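Local atomic coordinates of ankyrin-repeat protein B (Legionella pneumophila, PDB entry 5K34), a protein that serves Legionella pneumophila as an F-box effector that hijacks the host ubiquitin-proteasome system, the ankyrin domain described here being the part that probably binds partner proteins. Residues K98-K101 against Q102-L106; L14-A17 against A18-N21; N62-W65 against R66-F70; L23-V26 against K27-L30. All blocks are in the same frame, centred on the assembly; numbering follows the deposited sequence. Where two conformers were deposited one is given.

Contact 1: K98-K101 against Q102-L106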
loop_
_atom_site.group_PDB
_atom_site.type_symbol
_atom_site.label_atom_id
_atom_site.label_comp_id
_atom_site.label_asym_id
_atom_site.label_seq_id
_atom_site.Cartn_x
_atom_site.Cartn_y
_atom_site.Cartn_z
ATOM N N LYS A 98 -9.251 14.103 -9.872
ATOM C CA LYS A 98 -9.075 12.759 -10.434
ATOM C C LYS A 98 -8.427 11.845 -9.402
ATOM O O LYS A 98 -8.776 10.662 -9.270
ATOM C CB LYS A 98 -8.127 12.825 -11.626
ATOM C CG LYS A 98 -8.350 11.717 -12.652
ATOM C CD LYS A 98 -7.220 11.708 -13.701
ATOM C CE LYS A 98 -7.612 12.474 -14.953
ATOM N NZ LYS A 98 -8.520 11.722 -15.862
ATOM N N GLU A 99 -7.471 12.397 -8.668
ATOM C CA GLU A 99 -6.819 11.671 -7.595
ATOM C C GLU A 99 -7.781 11.432 -6.437
ATOM O O GLU A 99 -7.842 10.324 -5.888
ATOM C CB GLU A 99 -5.599 12.415 -7.084
ATOM C CG GLU A 99 -4.440 12.426 -8.084
ATOM C CD GLU A 99 -3.389 13.523 -7.769
ATOM O OE1 GLU A 99 -3.688 14.534 -7.016
ATOM O OE2 GLU A 99 -2.266 13.440 -8.337
ATOM N N LYS A 100 -8.548 12.459 -6.059
ATOM C CA LYS A 100 -9.458 12.321 -4.972
ATOM C C LYS A 100 -10.552 11.272 -5.241
ATOM O O LYS A 100 -10.997 10.585 -4.345
ATOM C CB LYS A 100 -10.082 13.673 -4.626
ATOM C CG LYS A 100 -9.087 14.567 -3.884
ATOM C CD LYS A 100 -9.551 16.008 -3.805
ATOM C CE LYS A 100 -10.774 16.188 -3.010
ATOM N NZ LYS A 100 -10.773 17.644 -2.697
ATOM N N LYS A 101 -11.001 11.168 -6.514
ATOM C CA LYS A 101 -12.006 10.128 -6.852
ATOM C C LYS A 101 -11.418 8.719 -6.637
ATOM O O LYS A 101 -12.055 7.811 -6.132
ATOM C CB LYS A 101 -12.379 10.300 -8.335
ATOM C CG LYS A 101 -13.329 11.474 -8.515
ATOM C CD LYS A 101 -14.636 11.170 -7.801
ATOM C CE LYS A 101 -15.855 12.005 -8.224
ATOM N NZ LYS A 101 -17.040 11.427 -7.514
ATOM N N GLN A 102 -10.182 8.573 -7.027
ATOM C CA GLN A 102 -9.488 7.269 -6.799
ATOM C C GLN A 102 -9.281 6.965 -5.314
ATOM O O GLN A 102 -9.437 5.798 -4.856
ATOM C CB GLN A 102 -8.165 7.179 -7.507
ATOM C CG GLN A 102 -7.560 5.815 -7.247
ATOM C CD GLN A 102 -8.467 4.640 -7.655
ATOM O OE1 GLN A 102 -9.025 3.812 -6.809
ATOM N NE2 GLN A 102 -8.588 4.530 -8.966
ATOM N N ILE A 103 -8.981 8.029 -4.547
ATOM C CA ILE A 103 -8.781 7.887 -3.117
ATOM C C ILE A 103 -10.091 7.479 -2.448
ATOM O O ILE A 103 -10.128 6.523 -1.645
ATOM C CB ILE A 103 -8.236 9.215 -2.535
ATOM C CG1 ILE A 103 -6.816 9.433 -2.987
ATOM C CG2 ILE A 103 -8.332 9.206 -1.015
ATOM C CD1 ILE A 103 -6.355 10.907 -2.868
ATOM N N ARG A 104 -11.157 8.166 -2.805
ATOM C CA ARG A 104 -12.439 7.863 -2.261
ATOM C C ARG A 104 -12.880 6.432 -2.553
ATOM O O ARG A 104 -13.442 5.726 -1.693
ATOM C CB ARG A 104 -13.450 8.891 -2.804
ATOM C CG ARG A 104 -13.568 10.178 -2.011
ATOM C CD ARG A 104 -14.796 11.086 -2.375
ATOM N NE ARG A 104 -14.763 12.357 -1.594
ATOM C CZ ARG A 104 -14.242 13.525 -1.993
ATOM N NH1 ARG A 104 -13.728 13.656 -3.204
ATOM N NH2 ARG A 104 -14.255 14.589 -1.174
ATOM N N ALA A 105 -12.648 5.981 -3.782
ATOM C CA ALA A 105 -13.018 4.617 -4.170
ATOM C C ALA A 105 -12.224 3.576 -3.355
ATOM O O ALA A 105 -12.800 2.540 -2.966
ATOM C CB ALA A 105 -12.788 4.428 -5.657
ATOM N N LEU A 106 -10.947 3.839 -3.106
ATOM C CA LEU A 106 -10.136 2.922 -2.289
ATOM C C LEU A 106 -10.603 2.940 -0.822
ATOM O O LEU A 106 -10.693 1.841 -0.236
ATOM C CB LEU A 106 -8.650 3.277 -2.395
ATOM C CG LEU A 106 -7.938 2.821 -3.627
ATOM C CD1 LEU A 106 -6.661 3.581 -3.892
ATOM C CD2 LEU A 106 -7.629 1.318 -3.543
#

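Contact 2: L14-A17 against A18-N21. With SO4 (sulfate ion), chain C.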
loop_
_atom_site.group_PDB
_atom_site.type_symbol
_atom_site.label_atom_id
_atom_site.label_comp_id
_atom_site.label_asym_id
_atom_site.label_seq_id
_atom_site.Cartn_x
_atom_site.Cartn_y
_atom_site.Cartn_z
ATOM N N LEU A 14 10.896 -3.608 -3.006
ATOM C CA LEU A 14 9.427 -3.739 -3.133
ATOM C C LEU A 14 8.733 -2.455 -2.729
ATOM O O LEU A 14 7.794 -2.000 -3.386
ATOM C CB LEU A 14 8.970 -4.884 -2.262
ATOM C CG LEU A 14 7.486 -5.128 -2.097
ATOM C CD1 LEU A 14 6.832 -5.441 -3.436
ATOM C CD2 LEU A 14 7.271 -6.252 -1.090
ATOM N N MET A 15 9.106 -1.835 -1.609
ATOM C CA MET A 15 8.566 -0.548 -1.176
ATOM C C MET A 15 8.780 0.506 -2.260
ATOM O O MET A 15 7.848 1.275 -2.581
ATOM C CB MET A 15 9.215 -0.117 0.127
ATOM C CG MET A 15 8.814 -1.005 1.309
ATOM S SD MET A 15 7.091 -0.919 1.785
ATOM C CE MET A 15 7.084 0.689 2.618
ATOM N N VAL A 16 9.993 0.616 -2.840
ATOM C CA VAL A 16 10.227 1.585 -3.907
ATOM C C VAL A 16 9.398 1.292 -5.169
ATOM O O VAL A 16 8.826 2.213 -5.779
ATOM C CB VAL A 16 11.726 1.670 -4.227
ATOM C CG1 VAL A 16 11.972 2.508 -5.483
ATOM C CG2 VAL A 16 12.459 2.281 -3.043
ATOM N N ALA A 17 9.344 0.020 -5.557
ATOM C CA ALA A 17 8.588 -0.340 -6.752
ATOM C C ALA A 17 7.127 0.012 -6.543
ATOM O O ALA A 17 6.480 0.559 -7.443
ATOM C CB ALA A 17 8.743 -1.824 -7.040
ATOM N N ALA A 18 6.566 -0.307 -5.374
ATOM C CA ALA A 18 5.165 0.010 -5.123
ATOM C C ALA A 18 4.930 1.515 -5.097
ATOM O O ALA A 18 3.978 2.004 -5.730
ATOM C CB ALA A 18 4.720 -0.613 -3.827
ATOM N N ARG A 19 5.805 2.284 -4.436
ATOM C CA ARG A 19 5.634 3.741 -4.375
ATOM C C ARG A 19 5.709 4.380 -5.748
ATOM O O ARG A 19 5.061 5.421 -5.983
ATOM C CB ARG A 19 6.741 4.292 -3.466
ATOM C CG ARG A 19 6.472 5.766 -3.065
ATOM C CD ARG A 19 7.557 6.317 -2.132
ATOM N NE ARG A 19 7.617 5.651 -0.850
ATOM C CZ ARG A 19 8.615 4.838 -0.454
ATOM N NH1 ARG A 19 9.623 4.492 -1.238
ATOM N NH2 ARG A 19 8.547 4.299 0.773
ATOM N N SER A 20 6.468 3.773 -6.662
ATOM C CA SER A 20 6.608 4.344 -8.011
ATOM C C SER A 20 5.617 3.766 -8.997
ATOM O O SER A 20 5.684 4.079 -10.193
ATOM C CB SER A 20 8.011 4.153 -8.569
ATOM O OG SER A 20 8.313 2.781 -8.629
ATOM N N ASN A 21 4.659 2.966 -8.537
ATOM C CA ASN A 21 3.641 2.382 -9.424
ATOM C C ASN A 21 4.248 1.405 -10.420
ATOM O O ASN A 21 3.651 1.146 -11.471
ATOM C CB ASN A 21 2.812 3.460 -10.141
ATOM C CG ASN A 21 1.341 3.067 -10.364
ATOM O OD1 ASN A 21 0.791 2.147 -9.760
ATOM N ND2 ASN A 21 0.675 3.855 -11.214
HETATM S S SO4 C . 0.788 6.497 -13.764
HETATM O O1 SO4 C . 1.342 6.793 -15.131
HETATM O O2 SO4 C . 1.906 5.999 -12.823
HETATM O O3 SO4 C . 0.091 7.691 -13.202
HETATM O O4 SO4 C . -0.346 5.535 -13.826
#

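Contact 3: N62-W65 against R66-F70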
loop_
_atom_site.group_PDB
_atom_site.type_symbol
_atom_site.label_atom_id
_atom_site.label_comp_id
_atom_site.label_asym_id
_atom_site.label_seq_id
_atom_site.Cartn_x
_atom_site.Cartn_y
_atom_site.Cartn_z
ATOM N N ASN A 62 -4.581 -0.734 -5.742
ATOM C CA ASN A 62 -5.748 -1.530 -6.080
ATOM C C ASN A 62 -5.387 -2.990 -6.297
ATOM O O ASN A 62 -6.053 -3.898 -5.781
ATOM C CB ASN A 62 -6.478 -0.979 -7.299
ATOM C CG ASN A 62 -7.463 0.138 -6.983
ATOM O OD1 ASN A 62 -7.227 1.349 -7.253
ATOM N ND2 ASN A 62 -8.579 -0.236 -6.405
ATOM N N TYR A 63 -4.324 -3.246 -7.065
ATOM C CA TYR A 63 -3.893 -4.624 -7.301
ATOM C C TYR A 63 -3.575 -5.313 -5.995
ATOM O O TYR A 63 -4.002 -6.452 -5.757
ATOM C CB TYR A 63 -2.696 -4.633 -8.259
ATOM C CG TYR A 63 -2.100 -5.972 -8.412
ATOM C CD1 TYR A 63 -1.091 -6.404 -7.567
ATOM C CD2 TYR A 63 -2.533 -6.860 -9.419
ATOM C CE1 TYR A 63 -0.502 -7.667 -7.692
ATOM C CE2 TYR A 63 -1.971 -8.136 -9.546
ATOM C CZ TYR A 63 -0.964 -8.515 -8.691
ATOM O OH TYR A 63 -0.390 -9.777 -8.841
ATOM N N LEU A 64 -2.771 -4.651 -5.148
ATOM C CA LEU A 64 -2.362 -5.269 -3.892
ATOM C C LEU A 64 -3.601 -5.571 -3.012
ATOM O O LEU A 64 -3.678 -6.669 -2.418
ATOM C CB LEU A 64 -1.371 -4.342 -3.141
ATOM C CG LEU A 64 0.026 -4.289 -3.801
ATOM C CD1 LEU A 64 0.840 -3.167 -3.172
ATOM C CD2 LEU A 64 0.786 -5.600 -3.665
ATOM N N TRP A 65 -4.484 -4.592 -2.906
ATOM C CA TRP A 65 -5.699 -4.742 -2.102
ATOM C C TRP A 65 -6.547 -5.898 -2.608
ATOM O O TRP A 65 -7.089 -6.683 -1.798
ATOM C CB TRP A 65 -6.500 -3.438 -2.160
ATOM C CG TRP A 65 -7.840 -3.559 -1.485
ATOM C CD1 TRP A 65 -9.060 -3.643 -2.134
ATOM C CD2 TRP A 65 -8.094 -3.779 -0.097
ATOM N NE1 TRP A 65 -10.056 -3.828 -1.191
ATOM C CE2 TRP A 65 -9.492 -3.940 0.045
ATOM C CE3 TRP A 65 -7.296 -3.803 1.042
ATOM C CZ2 TRP A 65 -10.107 -4.149 1.293
ATOM C CZ3 TRP A 65 -7.908 -4.014 2.285
ATOM C CH2 TRP A 65 -9.298 -4.172 2.388
ATOM N N ARG A 66 -6.654 -6.064 -3.913
ATOM C CA ARG A 66 -7.512 -7.106 -4.494
ATOM C C ARG A 66 -6.870 -8.481 -4.389
ATOM O O ARG A 66 -7.602 -9.468 -4.135
ATOM C CB ARG A 66 -7.786 -6.737 -5.962
ATOM C CG ARG A 66 -8.806 -7.624 -6.680
ATOM C CD ARG A 66 -10.199 -7.672 -6.000
ATOM N NE ARG A 66 -10.933 -6.394 -6.014
ATOM C CZ ARG A 66 -11.497 -5.830 -4.936
ATOM N NH1 ARG A 66 -11.437 -6.447 -3.767
ATOM N NH2 ARG A 66 -12.094 -4.655 -5.044
ATOM N N LYS A 67 -5.563 -8.582 -4.522
ATOM C CA LYS A 67 -4.899 -9.873 -4.682
ATOM C C LYS A 67 -4.467 -10.476 -3.362
ATOM O O LYS A 67 -4.297 -11.718 -3.276
ATOM C CB LYS A 67 -3.708 -9.739 -5.609
ATOM C CG LYS A 67 -4.119 -9.607 -7.092
ATOM C CD LYS A 67 -4.747 -10.892 -7.661
ATOM C CE LYS A 67 -5.318 -10.654 -9.040
ATOM N NZ LYS A 67 -6.167 -11.817 -9.432
ATOM N N TYR A 68 -4.321 -9.685 -2.303
ATOM C CA TYR A 68 -3.832 -10.166 -1.018
ATOM C C TYR A 68 -4.740 -9.684 0.077
ATOM O O TYR A 68 -5.506 -8.724 -0.110
ATOM C CB TYR A 68 -2.405 -9.631 -0.733
ATOM C CG TYR A 68 -1.396 -10.088 -1.749
ATOM C CD1 TYR A 68 -0.763 -11.345 -1.638
ATOM C CD2 TYR A 68 -1.121 -9.306 -2.866
ATOM C CE1 TYR A 68 0.152 -11.776 -2.628
ATOM C CE2 TYR A 68 -0.242 -9.729 -3.866
ATOM C CZ TYR A 68 0.364 -10.974 -3.731
ATOM O OH TYR A 68 1.250 -11.398 -4.701
ATOM N N THR A 69 -4.732 -10.350 1.204
ATOM C CA THR A 69 -5.582 -9.971 2.348
ATOM C C THR A 69 -4.854 -9.031 3.283
ATOM O O THR A 69 -4.035 -9.456 4.110
ATOM C CB THR A 69 -6.095 -11.209 3.126
ATOM O OG1 THR A 69 -6.777 -12.055 2.186
ATOM C CG2 THR A 69 -7.068 -10.773 4.229
ATOM N N PHE A 70 -5.065 -7.739 3.084
ATOM C CA PHE A 70 -4.497 -6.700 3.932
ATOM C C PHE A 70 -5.511 -6.246 4.976
ATOM O O PHE A 70 -6.690 -6.166 4.684
ATOM C CB PHE A 70 -4.153 -5.431 3.105
ATOM C CG PHE A 70 -2.875 -5.541 2.306
ATOM C CD1 PHE A 70 -1.658 -5.162 2.828
ATOM C CD2 PHE A 70 -2.905 -6.014 0.980
ATOM C CE1 PHE A 70 -0.487 -5.247 2.092
ATOM C CE2 PHE A 70 -1.747 -6.127 0.235
ATOM C CZ PHE A 70 -0.541 -5.739 0.776
HETATM O O HOH W 1 1.729 -10.321 -7.253
#

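Contact 4: L23-V26 against K27-L30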
loop_
_atom_site.group_PDB
_atom_site.type_symbol
_atom_site.label_atom_id
_atom_site.label_comp_id
_atom_site.label_asym_id
_atom_site.label_seq_id
_atom_site.Cartn_x
_atom_site.Cartn_y
_atom_site.Cartn_z
ATOM N N LEU A 23 4.301 -1.793 -11.019
ATOM C CA LEU A 23 3.605 -3.031 -10.662
ATOM C C LEU A 23 4.327 -4.263 -11.244
ATOM O O LEU A 23 4.366 -5.317 -10.609
ATOM C CB LEU A 23 2.151 -3.001 -11.104
ATOM C CG LEU A 23 1.339 -4.227 -10.738
ATOM C CD1 LEU A 23 1.330 -4.551 -9.243
ATOM C CD2 LEU A 23 -0.090 -4.025 -11.221
ATOM N N GLU A 24 4.874 -4.106 -12.443
ATOM C CA GLU A 24 5.639 -5.252 -13.012
ATOM C C GLU A 24 6.792 -5.689 -12.077
ATOM O O GLU A 24 6.970 -6.882 -11.828
ATOM C CB GLU A 24 6.188 -4.861 -14.398
ATOM C CG GLU A 24 5.134 -4.649 -15.465
ATOM C CD GLU A 24 5.702 -3.924 -16.716
ATOM O OE1 GLU A 24 6.922 -3.576 -16.770
ATOM O OE2 GLU A 24 4.904 -3.689 -17.667
ATOM N N GLU A 25 7.539 -4.724 -11.528
ATOM C CA GLU A 25 8.629 -5.046 -10.617
ATOM C C GLU A 25 8.118 -5.527 -9.280
ATOM O O GLU A 25 8.670 -6.490 -8.736
ATOM C CB GLU A 25 9.535 -3.825 -10.453
ATOM C CG GLU A 25 10.750 -4.066 -9.585
ATOM C CD GLU A 25 11.756 -5.052 -10.182
ATOM O OE1 GLU A 25 11.631 -5.425 -11.371
ATOM O OE2 GLU A 25 12.707 -5.424 -9.455
ATOM N N VAL A 26 7.044 -4.908 -8.738
ATOM C CA VAL A 26 6.309 -5.513 -7.546
ATOM C C VAL A 26 6.001 -7.008 -7.770
ATOM O O VAL A 26 6.305 -7.836 -6.924
ATOM C CB VAL A 26 4.996 -4.748 -7.258
ATOM C CG1 VAL A 26 4.127 -5.501 -6.226
ATOM C CG2 VAL A 26 5.283 -3.327 -6.766
ATOM N N LYS A 27 5.387 -7.337 -8.909
ATOM C CA LYS A 27 5.001 -8.739 -9.171
ATOM C C LYS A 27 6.232 -9.648 -9.220
ATOM O O LYS A 27 6.205 -10.765 -8.691
ATOM C CB LYS A 27 4.212 -8.816 -10.478
ATOM C CG LYS A 27 2.803 -8.286 -10.360
ATOM C CD LYS A 27 2.148 -8.239 -11.759
ATOM C CE LYS A 27 0.676 -7.836 -11.761
ATOM N NZ LYS A 27 0.072 -7.687 -13.123
ATOM N N LYS A 28 7.282 -9.152 -9.853
ATOM C CA LYS A 28 8.538 -9.957 -9.914
ATOM C C LYS A 28 9.118 -10.239 -8.558
ATOM O O LYS A 28 9.600 -11.382 -8.270
ATOM C CB LYS A 28 9.589 -9.229 -10.740
ATOM C CG LYS A 28 9.365 -9.288 -12.222
ATOM C CD LYS A 28 10.547 -8.642 -12.927
ATOM C CE LYS A 28 11.810 -8.902 -12.126
ATOM N NZ LYS A 28 12.622 -10.106 -12.548
ATOM N N ILE A 29 9.098 -9.256 -7.661
ATOM C CA ILE A 29 9.616 -9.458 -6.313
ATOM C C ILE A 29 8.713 -10.394 -5.522
ATOM O O ILE A 29 9.204 -11.288 -4.791
ATOM C CB ILE A 29 9.801 -8.105 -5.592
ATOM C CG1 ILE A 29 10.891 -7.292 -6.273
ATOM C CG2 ILE A 29 10.079 -8.338 -4.096
ATOM C CD1 ILE A 29 10.912 -5.828 -5.851
ATOM N N LEU A 30 7.392 -10.243 -5.630
ATOM C CA LEU A 30 6.487 -11.116 -4.842
ATOM C C LEU A 30 6.577 -12.578 -5.317
ATOM O O LEU A 30 6.333 -13.469 -4.488
ATOM C CB LEU A 30 5.056 -10.580 -4.874
ATOM C CG LEU A 30 4.908 -9.174 -4.249
ATOM C CD1 LEU A 30 3.475 -8.784 -4.250
ATOM C CD2 LEU A 30 5.496 -9.093 -2.842
#

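Contact 1: K98-K101 against Q102-L106
Glu99 O takes the N-H of Ile103 at 2.9 Å, and the same oxygen is covered by the Ile103 side chain, whose CG1 sits 3.2 Å from Glu99 O. Ile103 CG1 gets there because chi1 of -71° sets it anti to its own carbonyl carbon, so the ethyl arm runs back along the preceding turn. One residue on, Arg104 N bonds to Lys100 O at 2.9 Å, and Ala105 N to Lys101 O follows; the first bond of the series, Gln102 N to Lys98 O, is weak at 3.4 Å.

Lys100 and Arg104 lie side by side and point the same way. The Lys100 chain bends at chi3, and its CE comes obliquely to 3.9 Å from Arg104 NH1. The two like charges stay apart, with Lys100 NZ 4.9 Å from Arg104 NH2; the contact is of the lysine's CE with the guanidinium, and both side chains also lie on Leu90. Glu99 turns its carboxylate out of the contact: OE2 forms a salt bridge with Lys56 and OE1 accepts from Lys96 N. Ile103 is buried against Phe95 and Leu90, with Tyr58 also touching it. These i to i+4 pairs are those of a regular alpha-helix, here the long helix 97-112 that packs against helices 58-67 and 82-91 of the ankyrin domain.

Contact 2: L14-A17 against A18-N21
The backbone runs as alpha-helix through Arg19, with Ala18 N bonded to Leu14 O and Arg19 N to Met15 O, then leaves helical angles at Ser20 and turns to positive phi (66°) at Asn21. Ser20 N still bonds to Val16 O at 3.0 Å, while its second approach, to Ala17 O, is weak. In the conformer given, the Ser20 side chain folds back over the same turn: with chi1 at 59°, OG sits between its own N and carbonyl carbon, 3.0 Å from Val16 O and 3.1 Å from Ala17 O.

Arg19 starts with CG anti to the backbone N (chi1 -167°) and bends at chi3, which swings the guanidinium back along the helix. One of its faces lies over Met15 O, offset toward the rim, and NH1 comes to 4.0 Å from Val16 CG2, the two side chains crossing at a slant. The charge itself is met by Glu54, which forms a salt bridge with NE. Ala17 and Ala18 are small and buried: Ala17 packs on Val26 of helix 23-30, Ala18 on Pro48 of helix 48-54.

Asn21 ND2 reaches a sulfate, probably from the crystallisation liquor, with a nearly straight bond of 2.9 Å to O2; its OD1 and ND2 also pair with Thr60 and Gln59. Asn21 N returns to Ala18 O and Asn22 N to Ala17 O, the Schellman motif that ends helix 5-19 and turns the chain toward helix 23-30, within the ankyrin-repeat region.

Contact 3: N62-W65 against R66-F70
Tyr63 (chi1 173°) swings its ring toward the C-terminal end of the helix, and Lys67, whose chi1 of -75° carries CG back toward the preceding turn, lays that methylene over the ring face. The result is a CH-pi contact, with Lys67 CG 3.8 Å from the Tyr63 ring centroid. Past the end of the helix Tyr68 comes round so that the two phenols share a water, which lies 2.7 Å from Tyr63 OH and 2.8 Å from Tyr68 OH, at the edge of both rings. The hydroxyl ends are thus bridged, while the rings themselves only brush at CE1 of Tyr63 and CE2 of Tyr68.

Leu64 O meets three groups: Tyr68 N, which bonds to it at 3.1 Å, and the edges of the Tyr68 and Phe70 rings, Phe70 CE2 coming to 3.3 Å from Leu64 O. The same CE2 also packs on Leu64 CB. Trp65 and Phe70 slide past each other in opposite directions, with Trp65 CZ3 4.1 Å from Phe70 CB. At the pyrrole end of the indole, Trp65 CD1 lies over one face of the Arg66 guanidinium, the two planes 67° apart, and both polar ends go to Glu113: Arg66 NH2 by a salt bridge, Trp65 NE1 by a hydrogen bond. This C-terminal end of helix 58-67 lies between Leu23, Lys27 and Leu30 of helix 23-30 and Met110 of helix 97-112, with Pro48 and Leu49 of helix 48-54 against Leu64 and Phe70.

Contact 4: L23-V26 against K27-L30
Leu23 O, Glu24 O, Glu25 O and Val26 O each take the N-H four residues on, from Lys27, Lys28, Ile29 and Leu30 in turn. The shortest is Lys27 N to Leu23 O at 2.8 Å. Ahead of them, Asn22 OD1 accepts from Glu25 N, the bond of an N-cap residue at the start of helix 23-30.

The side chains of Glu25 and Lys28 cross without a salt bridge. Glu25 has CG anti to its N (chi1 -177°) and bends at chi2, bringing OE1, in the lysine conformer modelled, to 3.6 Å from Lys28 CE; Lys28 NZ stays 4.9 Å from Glu25 OE1, a distance at which some electrostatic attraction is possible. The other oxygen, OE2, rests against the Ile29 methyl, with CD1 4.0 Å away.

Helix 23-30 follows helix 5-19 in the ankyrin-repeat region and runs roughly antiparallel to it, and its apolar side faces that partner: Val26 and Leu30 both pack on Leu14. Within the helix Val26 and Leu30 lie side by side, pointing the same way, with CG1 of Val26, in the conformer given, 3.9 Å from CD1 of Leu30.

Lys27 is extended beyond CG and passes across Leu23, its CE 3.8 Å from Leu23 CG, so the aliphatic stem lies against the leucine. Tyr63 of helix 58-67 touches both of these side chains, and Tyr68 and Pro36 lie against Leu30.

How the contacts relate
From the N terminus, contact 2 ends helix 5-19, and a tight turn leads straight into contact 4 on helix 23-30. Those two touch, and their helices pack as an antiparallel pair. Contact 3 follows at the end of helix 58-67 and packs on contact 4 through its tyrosines: Tyr63 CD1 is 3.5 Å from Leu23 CD1. Contact 1, on helix 97-112, comes last and meets contact 3 where Leu106 lies against Asn62; its centre is about 23 Å from that of contact 4. All four are local and lie in series, without nesting or crossing; none closes a long loop. Contact 3 touches both contact 4 and contact 1, and so ties helix 23-30 to helix 97-112 through helix 58-67.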